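Long-range contact in MS5a (Brassica napus, PDB 6L77), which is of unknown biochemical function but is linked to meiosis and, through cystatin-like folds, appears to enhance papain in a non-canonical way: residues Ile190-Asp195 against Cys202-Ile207. Numbering follows the deposited sequence.
Sequences IRYDQD and CKHIAI
Tyr192 and His204 form the central pair of the bridged segments, near the turn end of the antiparallel beta hairpin of strands 186-195 and 201-212, joined by a short loop. Ile190, Tyr192 and Gln194 form hydrogen-bonded pairs with Ala206, His204 and Cys202, each closed by two backbone bonds; Arg191-Ile205 and Asp193-Lys203 are the non-hydrogen-bonded pairs between them. The side chains of the hydrogen-bonded pairs share one face of the sheet. There Tyr192 CG sits between the backbone N and the carbonyl carbon (chi1 66°), and His204 CB stands over one face of the tyrosine ring, offset toward the rim, as a CH-pi contact 3.5 Å from the ring centroid. The two ring planes are nearly parallel, 16° apart, but slid so far that they barely overlap. The NE2 edge of the imidazole is met by Gln194. Gln194 CG is anti to the backbone N and its chain is extended beyond CG; OE1 accepts a nearly straight bond from His204 NE2 at 2.9 Å (164° at the hydrogen). OE1 lies close to the imidazole plane, so this bond and the Tyr192 contact together should limit rotation of the ring; Gln194 CB also packs at that edge. Ala206 CB touches the tyrosine rim at CE1, and Tyr192 and Gln194 both reach Phe147 of helix 138-150. On the other face, Arg191 NH2 makes a salt bridge to Asp193 OD1 at 2.8 Å along its own strand. The Arg191 and Lys203 side chains cross obliquely, NH1 lying 3.2 Å from Lys203 CD, while Arg191 CD packs against Ile205 CG1 at 3.7 Å. A hairpin with one face packed on a helix, the other carrying these charges beside Ile205, with Trp112 touching Arg191 and Ile205, suits the helix-on-antiparallel-sheet architecture of a cystatin-like fold.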
ATOM      1  N   ILE A 190     -11.360   0.733   0.793  1.00 25.39           N
ATOM      2  CA  ILE A 190     -11.421  -0.674   0.419  1.00 22.57           C
ATOM      3  C   ILE A 190     -12.385  -1.381   1.350  1.00 27.95           C
ATOM      4  O   ILE A 190     -12.161  -1.427   2.564  1.00 25.20           O
ATOM      5  CB  ILE A 190     -10.040  -1.342   0.467  1.00 22.09           C
ATOM      6  CG1 ILE A 190      -9.050  -0.530  -0.371  1.00 22.02           C
ATOM      7  CG2 ILE A 190     -10.160  -2.800  -0.026  1.00 24.21           C
ATOM      8  CD1 ILE A 190      -7.606  -1.025  -0.317  1.00 23.17           C
ATOM      9  N   ARG A 191     -13.446  -1.940   0.781  1.00 26.85           N
ATOM     10  CA  ARG A 191     -14.399  -2.760   1.510  1.00 27.67           C
ATOM     11  C   ARG A 191     -14.064  -4.220   1.225  1.00 30.78           C
ATOM     12  O   ARG A 191     -14.074  -4.640   0.062  1.00 29.22           O
ATOM     13  CB  ARG A 191     -15.827  -2.415   1.081  1.00 28.57           C
ATOM     14  CG  ARG A 191     -16.904  -3.367   1.586  1.00 30.46           C
ATOM     15  CD  ARG A 191     -17.244  -3.171   3.059  1.00 31.72           C
ATOM     16  NE  ARG A 191     -18.299  -4.106   3.432  1.00 37.42           N
ATOM     17  CZ  ARG A 191     -18.093  -5.383   3.744  1.00 38.03           C
ATOM     18  NH1 ARG A 191     -19.119  -6.165   4.037  1.00 46.17           N
ATOM     19  NH2 ARG A 191     -16.863  -5.880   3.767  1.00 40.66           N
ATOM     20  N   TYR A 192     -13.745  -4.989   2.273  1.00 27.14           N
ATOM     21  CA  TYR A 192     -13.344  -6.370   2.039  1.00 33.20           C
ATOM     22  C   TYR A 192     -13.827  -7.272   3.164  1.00 34.17           C
ATOM     23  O   TYR A 192     -14.029  -6.827   4.299  1.00 32.25           O
ATOM     24  CB  TYR A 192     -11.823  -6.488   1.859  1.00 30.16           C
ATOM     25  CG  TYR A 192     -10.978  -6.168   3.086  1.00 30.25           C
ATOM     26  CD1 TYR A 192     -10.659  -4.851   3.419  1.00 25.28           C
ATOM     27  CD2 TYR A 192     -10.469  -7.186   3.888  1.00 28.69           C
ATOM     28  CE1 TYR A 192      -9.858  -4.559   4.532  1.00 25.46           C
ATOM     29  CE2 TYR A 192      -9.679  -6.905   4.997  1.00 29.89           C
ATOM     30  CZ  TYR A 192      -9.371  -5.589   5.312  1.00 27.40           C
ATOM     31  OH  TYR A 192      -8.586  -5.309   6.423  1.00 28.99           O
ATOM     32  N   ASP A 193     -14.023  -8.549   2.830  1.00 31.01           N
ATOM     33  CA  ASP A 193     -14.420  -9.567   3.795  1.00 36.25           C
ATOM     34  C   ASP A 193     -13.238 -10.469   4.123  1.00 37.25           C
ATOM     35  O   ASP A 193     -12.412 -10.772   3.257  1.00 34.83           O
ATOM     36  CB  ASP A 193     -15.577 -10.425   3.275  1.00 36.07           C
ATOM     37  CG  ASP A 193     -16.920  -9.749   3.427  1.00 45.32           C
ATOM     38  OD1 ASP A 193     -16.989  -8.692   4.089  1.00 49.35           O
ATOM     39  OD2 ASP A 193     -17.912 -10.279   2.879  1.00 52.57           O
ATOM     40  N   GLN A 194     -13.159 -10.875   5.383  1.00 37.29           N
ATOM     41  CA  GLN A 194     -12.183 -11.844   5.858  1.00 36.03           C
ATOM     42  C   GLN A 194     -12.915 -13.151   6.128  1.00 40.53           C
ATOM     43  O   GLN A 194     -13.808 -13.200   6.982  1.00 38.72           O
ATOM     44  CB  GLN A 194     -11.488 -11.338   7.122  1.00 40.54           C
ATOM     45  CG  GLN A 194     -10.666 -12.390   7.860  1.00 40.84           C
ATOM     46  CD  GLN A 194     -10.350 -11.966   9.276  1.00 45.41           C
ATOM     47  OE1 GLN A 194     -10.757 -10.886   9.711  1.00 39.48           O
ATOM     48  NE2 GLN A 194      -9.626 -12.813  10.009  1.00 44.42           N
ATOM     49  N   ASP A 195     -12.541 -14.202   5.404  1.00 41.25           N
ATOM     50  CA  ASP A 195     -13.205 -15.490   5.563  1.00 44.20           C
ATOM     51  C   ASP A 195     -12.934 -16.073   6.949  1.00 47.86           C
ATOM     52  O   ASP A 195     -11.785 -16.126   7.396  1.00 51.27           O
ATOM     53  CB  ASP A 195     -12.731 -16.449   4.475  1.00 44.78           C
ATOM     54  CG  ASP A 195     -13.519 -17.741   4.455  1.00 57.84           C
ATOM     55  OD1 ASP A 195     -14.543 -17.841   5.166  1.00 60.85           O
ATOM     56  OD2 ASP A 195     -13.107 -18.656   3.717  1.00 63.04           O
ATOM     57  N   CYS A 202     -15.748 -11.763   8.466  1.00 46.92           N
ATOM     58  CA  CYS A 202     -15.638 -10.491   9.170  1.00 45.48           C
ATOM     59  C   CYS A 202     -15.568  -9.376   8.137  1.00 41.23           C
ATOM     60  O   CYS A 202     -14.837  -9.491   7.149  1.00 42.16           O
ATOM     61  CB  CYS A 202     -14.411 -10.454  10.082  1.00 48.97           C
ATOM     62  SG  CYS A 202     -14.239  -8.915  11.028  1.00 51.72           S
ATOM     63  N   LYS A 203     -16.335  -8.310   8.360  1.00 41.53           N
ATOM     64  CA  LYS A 203     -16.517  -7.253   7.372  1.00 39.22           C
ATOM     65  C   LYS A 203     -15.626  -6.070   7.729  1.00 37.09           C
ATOM     66  O   LYS A 203     -15.753  -5.498   8.816  1.00 42.43           O
ATOM     67  CB  LYS A 203     -17.989  -6.837   7.297  1.00 40.40           C
ATOM     68  CG  LYS A 203     -18.944  -7.982   6.970  1.00 40.08           C
ATOM     69  CD  LYS A 203     -20.360  -7.480   6.674  1.00 52.12           C
ATOM     70  CE  LYS A 203     -20.980  -6.771   7.877  1.00 61.59           C
ATOM     71  NZ  LYS A 203     -22.423  -6.417   7.670  1.00 70.40           N
ATOM     72  N   HIS A 204     -14.722  -5.715   6.814  1.00 34.51           N
ATOM     73  CA  HIS A 204     -13.709  -4.692   7.037  1.00 33.42           C
ATOM     74  C   HIS A 204     -13.854  -3.548   6.042  1.00 33.55           C
ATOM     75  O   HIS A 204     -14.264  -3.746   4.894  1.00 30.08           O
ATOM     76  CB  HIS A 204     -12.284  -5.247   6.889  1.00 32.62           C
ATOM     77  CG  HIS A 204     -11.932  -6.338   7.854  1.00 36.01           C
ATOM     78  ND1 HIS A 204     -11.468  -6.084   9.128  1.00 39.28           N
ATOM     79  CD2 HIS A 204     -11.936  -7.685   7.716  1.00 40.76           C
ATOM     80  CE1 HIS A 204     -11.218  -7.231   9.738  1.00 45.60           C
ATOM     81  NE2 HIS A 204     -11.491  -8.218   8.903  1.00 40.71           N
ATOM     82  N   ILE A 205     -13.461  -2.355   6.487  1.00 31.70           N
ATOM     83  CA  ILE A 205     -13.175  -1.224   5.609  1.00 30.10           C
ATOM     84  C   ILE A 205     -11.797  -0.688   5.974  1.00 30.12           C
ATOM     85  O   ILE A 205     -11.507  -0.478   7.157  1.00 30.27           O
ATOM     86  CB  ILE A 205     -14.234  -0.109   5.734  1.00 28.78           C
ATOM     87  CG1 ILE A 205     -15.580  -0.582   5.172  1.00 29.62           C
ATOM     88  CG2 ILE A 205     -13.767   1.167   5.037  1.00 31.46           C
ATOM     89  CD1 ILE A 205     -16.737   0.373   5.442  1.00 34.83           C
ATOM     90  N   ALA A 206     -10.952  -0.475   4.965  1.00 25.54           N
ATOM     91  CA  ALA A 206      -9.673   0.200   5.139  1.00 24.48           C
ATOM     92  C   ALA A 206      -9.705   1.528   4.395  1.00 27.23           C
ATOM     93  O   ALA A 206     -10.285   1.631   3.308  1.00 28.47           O
ATOM     94  CB  ALA A 206      -8.509  -0.660   4.632  1.00 23.34           C
ATOM     95  N   ILE A 207      -9.096   2.549   4.987  1.00 25.36           N
ATOM     96  CA  ILE A 207      -8.975   3.863   4.363  1.00 23.34           C
ATOM     97  C   ILE A 207      -7.497   4.221   4.367  1.00 27.40           C
ATOM     98  O   ILE A 207      -6.870   4.232   5.428  1.00 26.30           O
ATOM     99  CB  ILE A 207      -9.798   4.930   5.106  1.00 30.60           C
ATOM    100  CG1 ILE A 207     -11.281   4.541   5.118  1.00 27.65           C
ATOM    101  CG2 ILE A 207      -9.609   6.293   4.450  1.00 30.04           C
ATOM    102  CD1 ILE A 207     -12.167   5.479   5.924  1.00 29.47           C
TER